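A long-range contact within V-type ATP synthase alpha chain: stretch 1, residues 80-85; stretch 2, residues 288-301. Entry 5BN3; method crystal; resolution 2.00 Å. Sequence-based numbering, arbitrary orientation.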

ATOM      1  N   PHE A  80     -21.781 -34.422 -10.150  1.00 29.92           N
ATOM      2  CA  PHE A  80     -21.906 -33.755 -11.442  1.00 35.48           C
ATOM      3  C   PHE A  80     -20.847 -32.669 -11.567  1.00 42.71           C
ATOM      4  O   PHE A  80     -20.292 -32.228 -10.560  1.00 40.08           O
ATOM      5  CB  PHE A  80     -23.299 -33.135 -11.574  1.00 31.90           C
ATOM      6  CG  PHE A  80     -24.422 -34.116 -11.382  1.00 34.90           C
ATOM      7  CD1 PHE A  80     -24.919 -34.384 -10.114  1.00 32.85           C
ATOM      8  CD2 PHE A  80     -24.982 -34.768 -12.470  1.00 40.81           C
ATOM      9  CE1 PHE A  80     -25.950 -35.286  -9.934  1.00 36.07           C
ATOM     10  CE2 PHE A  80     -26.018 -35.672 -12.297  1.00 36.76           C
ATOM     11  CZ  PHE A  80     -26.502 -35.931 -11.027  1.00 44.29           C
ATOM     12  N   ASP A  81     -20.561 -32.237 -12.794  1.00 35.08           N
ATOM     13  CA  ASP A  81     -19.650 -31.111 -12.990  1.00 36.06           C
ATOM     14  C   ASP A  81     -20.418 -29.795 -12.908  1.00 37.90           C
ATOM     15  O   ASP A  81     -21.618 -29.796 -12.626  1.00 40.10           O
ATOM     16  CB  ASP A  81     -18.858 -31.240 -14.303  1.00 43.71           C
ATOM     17  CG  ASP A  81     -19.706 -30.991 -15.545  1.00 51.37           C
ATOM     18  OD1 ASP A  81     -20.949 -30.909 -15.444  1.00 49.09           O
ATOM     19  OD2 ASP A  81     -19.118 -30.889 -16.645  1.00 56.19           O
ATOM     20  N   GLY A  82     -19.736 -28.678 -13.152  1.00 40.13           N
ATOM     21  CA  GLY A  82     -20.358 -27.369 -13.043  1.00 44.06           C
ATOM     22  C   GLY A  82     -21.541 -27.146 -13.969  1.00 45.06           C
ATOM     23  O   GLY A  82     -22.387 -26.287 -13.706  1.00 45.74           O
ATOM     24  N   LEU A  83     -21.604 -27.914 -15.052  1.00 43.17           N
ATOM     25  CA  LEU A  83     -22.683 -27.771 -16.025  1.00 49.64           C
ATOM     26  C   LEU A  83     -23.774 -28.823 -15.834  1.00 53.18           C
ATOM     27  O   LEU A  83     -24.726 -28.887 -16.613  1.00 51.35           O
ATOM     28  CB  LEU A  83     -22.132 -27.825 -17.454  1.00 53.95           C
ATOM     29  CG  LEU A  83     -21.277 -26.642 -17.916  1.00 67.22           C
ATOM     30  CD1 LEU A  83     -20.746 -26.863 -19.325  1.00 67.36           C
ATOM     31  CD2 LEU A  83     -22.084 -25.362 -17.851  1.00 52.63           C
ATOM     32  N   GLY A  84     -23.639 -29.642 -14.796  1.00 40.81           N
ATOM     33  CA  GLY A  84     -24.636 -30.658 -14.504  1.00 39.38           C
ATOM     34  C   GLY A  84     -24.420 -31.953 -15.266  1.00 44.16           C
ATOM     35  O   GLY A  84     -25.343 -32.752 -15.425  1.00 45.84           O
ATOM     36  N   ARG A  85     -23.196 -32.164 -15.739  1.00 40.23           N
ATOM     37  CA  ARG A  85     -22.861 -33.391 -16.450  1.00 44.66           C
ATOM     38  C   ARG A  85     -22.360 -34.447 -15.468  1.00 49.23           C
ATOM     39  O   ARG A  85     -21.469 -34.181 -14.662  1.00 37.66           O
ATOM     40  CB  ARG A  85     -21.824 -33.114 -17.546  1.00 42.15           C
ATOM     41  CG  ARG A  85     -22.301 -32.098 -18.583  1.00 54.15           C
ATOM     42  CD  ARG A  85     -21.258 -31.828 -19.661  1.00 67.79           C
ATOM     43  NE  ARG A  85     -20.129 -31.042 -19.167  1.00 70.41           N
ATOM     44  CZ  ARG A  85     -19.134 -30.596 -19.930  1.00 80.24           C
ATOM     45  NH1 ARG A  85     -19.122 -30.853 -21.231  1.00 71.01           N
ATOM     46  NH2 ARG A  85     -18.150 -29.890 -19.394  1.00 92.81           N
TER
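Stretch 2, residues 288-301: NMPIAAREASIYLG

Stretch 1 is a compact loop whose central feature is a type I beta turn from Asp 81 to Gly 84, closed by the backbone bond from Gly 84 N to Asp 81 O at 3.0 Å. The Asp 81 carboxylate braces it from within: OD1 accepts from Arg 85 N at 2.6 Å and, weakly, from Leu 83 N at 3.1 Å, while OD2 forms a salt bridge with Arg 85 NE at 2.7 Å. Stretch 2 packs against this turn first with a loop and then with a helix. No hydrogen bond crosses between them, so the 325 Å² buried by the two sides together rests on close packing.

Asn 288 lies out of reach of stretch 1. Contact begins with Met 289, in an extended conformation (phi/psi -82/166). Its CA-to-CB bond points toward the turn, and the m, t, p side chain brings CE to 3.7 Å from Asp 81 CB. The terminal methyl of the thioether side chain thus meets the aliphatic carbon of Asp 81.

Pro 290 opens a second type I turn, which runs to Ala 293 and is supported by the bond from Ala 293 N to Pro 290 O at 3.2 Å. Ile 291 and Ala 292, within this turn, make no contact with stretch 1. The following residues are helical through Gly 301 and beyond, as the bonds from Ser 297 N to Ala 293 O (2.9 Å) and from Leu 300 N to Ala 296 O (2.8 Å) demonstrate.

The helical contacts come from Ala 293, Ala 296, Ser 297 and Leu 300, the three- and four-residue spacing expected when one side of a helix meets a neighbour. Ala 293 O lies 3.9 Å from Gly 82 CA. An ideal CB on Gly 82 would fall only 2.6 Å from that same Ala 293 O, a clash, so the absence of a side chain permits this approach. Arg 294 and Glu 295 then direct their CA-to-CB bonds away.

Ala 296 points its methyl toward the turn, with CB 3.5 Å from Gly 82 O and 4.0 Å from Leu 83 CD2. The latter is an apolar contact: the CA-to-CB bond of Leu 83 points away, but its side-chain end comes back nearer to the helix. Ser 297 and Gly 82 form the closest CA pair, with Ser 297 CA 4.0 Å from Gly 82 CA. Ser 297 N is 3.5 Å from Gly 82 O without bonding to it, being engaged with Ala 293 O, and Ser 297 OG donates to Arg 294 O at 2.6 Å.

Ile 298 points away and Tyr 299 is out of reach. Leu 300 has the largest area covered by the other stretch on the helix side, 55 Å². Its CD2 lies 3.9 Å from Asp 81 O and 4.0 Å from both Gly 82 O and Gly 84 N, placing the methyl against the turn's backbone. Gly 301 adds no contact.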

ATOM      1  N   ASN A 288      -8.640 -26.884 -11.696  1.00 34.23           N
ATOM      2  CA  ASN A 288      -8.118 -26.937 -13.065  1.00 40.33           C
ATOM      3  C   ASN A 288      -9.160 -27.265 -14.143  1.00 43.30           C
ATOM      4  O   ASN A 288      -8.815 -27.450 -15.312  1.00 44.84           O
ATOM      5  CB  ASN A 288      -6.922 -27.892 -13.162  1.00 37.62           C
ATOM      6  CG  ASN A 288      -7.303 -29.340 -12.920  1.00 37.45           C
ATOM      7  OD1 ASN A 288      -8.247 -29.637 -12.188  1.00 40.01           O
ATOM      8  ND2 ASN A 288      -6.556 -30.254 -13.529  1.00 40.51           N
ATOM      9  N   MET A 289     -10.429 -27.344 -13.748  1.00 36.77           N
ATOM     10  CA  MET A 289     -11.525 -27.466 -14.710  1.00 39.90           C
ATOM     11  C   MET A 289     -11.837 -26.050 -15.214  1.00 41.65           C
ATOM     12  O   MET A 289     -11.340 -25.085 -14.629  1.00 41.84           O
ATOM     13  CB  MET A 289     -12.729 -28.169 -14.055  1.00 38.95           C
ATOM     14  CG  MET A 289     -12.589 -29.698 -14.036  1.00 42.01           C
ATOM     15  SD  MET A 289     -13.690 -30.587 -12.909  1.00 51.75           S
ATOM     16  CE  MET A 289     -15.234 -30.551 -13.822  1.00 57.29           C
ATOM     17  N   PRO A 290     -12.614 -25.913 -16.312  1.00 45.00           N
ATOM     18  CA  PRO A 290     -12.795 -24.574 -16.897  1.00 40.38           C
ATOM     19  C   PRO A 290     -13.265 -23.515 -15.892  1.00 39.94           C
ATOM     20  O   PRO A 290     -14.202 -23.759 -15.128  1.00 36.31           O
ATOM     21  CB  PRO A 290     -13.867 -24.802 -17.968  1.00 47.70           C
ATOM     22  CG  PRO A 290     -13.686 -26.228 -18.365  1.00 50.97           C
ATOM     23  CD  PRO A 290     -13.314 -26.948 -17.099  1.00 46.11           C
ATOM     24  N   ILE A 291     -12.612 -22.355 -15.905  1.00 37.99           N
ATOM     25  CA  ILE A 291     -12.839 -21.322 -14.895  1.00 50.20           C
ATOM     26  C   ILE A 291     -14.267 -20.769 -14.893  1.00 47.30           C
ATOM     27  O   ILE A 291     -14.839 -20.531 -13.830  1.00 38.24           O
ATOM     28  CB  ILE A 291     -11.780 -20.175 -15.000  1.00 44.13           C
ATOM     29  CG1 ILE A 291     -11.829 -19.267 -13.768  1.00 37.85           C
ATOM     30  CG2 ILE A 291     -11.947 -19.363 -16.289  1.00 41.44           C
ATOM     31  CD1 ILE A 291     -10.673 -18.293 -13.679  1.00 46.84           C
ATOM     32  N   ALA A 292     -14.849 -20.593 -16.075  1.00 35.53           N
ATOM     33  CA  ALA A 292     -16.196 -20.036 -16.184  1.00 43.71           C
ATOM     34  C   ALA A 292     -17.261 -20.976 -15.623  1.00 38.91           C
ATOM     35  O   ALA A 292     -18.347 -20.541 -15.237  1.00 39.03           O
ATOM     36  CB  ALA A 292     -16.504 -19.684 -17.627  1.00 48.89           C
ATOM     37  N   ALA A 293     -16.949 -22.265 -15.580  1.00 33.20           N
ATOM     38  CA  ALA A 293     -17.884 -23.254 -15.060  1.00 36.61           C
ATOM     39  C   ALA A 293     -18.018 -23.173 -13.538  1.00 42.18           C
ATOM     40  O   ALA A 293     -18.909 -23.794 -12.957  1.00 33.99           O
ATOM     41  CB  ALA A 293     -17.470 -24.643 -15.487  1.00 39.84           C
ATOM     42  N   ARG A 294     -17.126 -22.419 -12.895  1.00 31.56           N
ATOM     43  CA  ARG A 294     -17.242 -22.155 -11.461  1.00 33.92           C
ATOM     44  C   ARG A 294     -18.490 -21.339 -11.174  1.00 32.69           C
ATOM     45  O   ARG A 294     -19.198 -21.594 -10.200  1.00 37.35           O
ATOM     46  CB  ARG A 294     -16.021 -21.389 -10.944  1.00 32.95           C
ATOM     47  CG  ARG A 294     -14.720 -22.161 -10.976  1.00 36.80           C
ATOM     48  CD  ARG A 294     -13.593 -21.330 -10.395  1.00 34.30           C
ATOM     49  NE  ARG A 294     -12.286 -21.910 -10.693  1.00 28.38           N
ATOM     50  CZ  ARG A 294     -11.129 -21.305 -10.455  1.00 33.04           C
ATOM     51  NH1 ARG A 294     -11.113 -20.096  -9.911  1.00 29.36           N
ATOM     52  NH2 ARG A 294      -9.993 -21.908 -10.762  1.00 35.79           N
ATOM     53  N   GLU A 295     -18.747 -20.341 -12.013  1.00 34.50           N
ATOM     54  CA  GLU A 295     -19.952 -19.534 -11.868  1.00 34.62           C
ATOM     55  C   GLU A 295     -21.178 -20.408 -12.078  1.00 41.45           C
ATOM     56  O   GLU A 295     -22.150 -20.320 -11.330  1.00 37.70           O
ATOM     57  CB  GLU A 295     -19.960 -18.364 -12.858  1.00 39.06           C
ATOM     58  CG  GLU A 295     -21.271 -17.597 -12.860  1.00 47.39           C
ATOM     59  CD  GLU A 295     -21.160 -16.226 -13.490  1.00 59.86           C
ATOM     60  OE1 GLU A 295     -21.055 -16.140 -14.733  1.00 56.99           O
ATOM     61  OE2 GLU A 295     -21.192 -15.229 -12.739  1.00 59.37           O
ATOM     62  N   ALA A 296     -21.116 -21.265 -13.090  1.00 36.10           N
ATOM     63  CA  ALA A 296     -22.219 -22.169 -13.386  1.00 40.46           C
ATOM     64  C   ALA A 296     -22.519 -23.086 -12.205  1.00 41.69           C
ATOM     65  O   ALA A 296     -23.678 -23.300 -11.861  1.00 38.40           O
ATOM     66  CB  ALA A 296     -21.913 -22.984 -14.625  1.00 42.80           C
ATOM     67  N   SER A 297     -21.471 -23.612 -11.577  1.00 33.66           N
ATOM     68  CA  SER A 297     -21.632 -24.539 -10.456  1.00 33.82           C
ATOM     69  C   SER A 297     -22.354 -23.902  -9.264  1.00 33.06           C
ATOM     70  O   SER A 297     -23.104 -24.574  -8.553  1.00 36.59           O
ATOM     71  CB  SER A 297     -20.274 -25.079 -10.011  1.00 39.34           C
ATOM     72  OG  SER A 297     -19.513 -24.072  -9.367  1.00 46.42           O
ATOM     73  N   ILE A 298     -22.119 -22.611  -9.050  1.00 32.79           N
ATOM     74  CA  ILE A 298     -22.755 -21.873  -7.960  1.00 33.25           C
ATOM     75  C   ILE A 298     -24.262 -21.706  -8.188  1.00 38.47           C
ATOM     76  O   ILE A 298     -25.072 -21.988  -7.301  1.00 33.06           O
ATOM     77  CB  ILE A 298     -22.108 -20.482  -7.788  1.00 33.77           C
ATOM     78  CG1 ILE A 298     -20.696 -20.610  -7.200  1.00 37.09           C
ATOM     79  CG2 ILE A 298     -22.964 -19.597  -6.904  1.00 34.84           C
ATOM     80  CD1 ILE A 298     -20.667 -21.145  -5.774  1.00 42.11           C
ATOM     81  N   TYR A 299     -24.633 -21.241  -9.377  1.00 31.07           N
ATOM     82  CA  TYR A 299     -26.043 -21.069  -9.720  1.00 35.01           C
ATOM     83  C   TYR A 299     -26.756 -22.413  -9.822  1.00 35.55           C
ATOM     84  O   TYR A 299     -27.934 -22.528  -9.478  1.00 37.31           O
ATOM     85  CB  TYR A 299     -26.180 -20.288 -11.034  1.00 31.85           C
ATOM     86  CG  TYR A 299     -25.806 -18.826 -10.912  1.00 37.94           C
ATOM     87  CD1 TYR A 299     -24.481 -18.424 -10.975  1.00 51.70           C
ATOM     88  CD2 TYR A 299     -26.776 -17.851 -10.736  1.00 46.16           C
ATOM     89  CE1 TYR A 299     -24.130 -17.095 -10.863  1.00 49.62           C
ATOM     90  CE2 TYR A 299     -26.434 -16.516 -10.624  1.00 51.14           C
ATOM     91  CZ  TYR A 299     -25.109 -16.145 -10.688  1.00 52.94           C
ATOM     92  OH  TYR A 299     -24.759 -14.820 -10.577  1.00 55.00           O
ATOM     93  N   LEU A 300     -26.033 -23.423 -10.296  1.00 33.85           N
ATOM     94  CA  LEU A 300     -26.577 -24.768 -10.443  1.00 36.54           C
ATOM     95  C   LEU A 300     -26.975 -25.355  -9.094  1.00 36.36           C
ATOM     96  O   LEU A 300     -28.082 -25.873  -8.933  1.00 32.08           O
ATOM     97  CB  LEU A 300     -25.538 -25.684 -11.092  1.00 35.91           C
ATOM     98  CG  LEU A 300     -26.032 -27.080 -11.467  1.00 52.76           C
ATOM     99  CD1 LEU A 300     -26.553 -27.049 -12.885  1.00 64.24           C
ATOM    100  CD2 LEU A 300     -24.944 -28.133 -11.308  1.00 44.75           C
ATOM    101  N   GLY A 301     -26.062 -25.277  -8.130  1.00 36.58           N
ATOM    102  CA  GLY A 301     -26.303 -25.825  -6.806  1.00 29.19           C
ATOM    103  C   GLY A 301     -27.401 -25.094  -6.067  1.00 32.15           C
ATOM    104  O   GLY A 301     -28.172 -25.700  -5.321  1.00 37.33           O
TER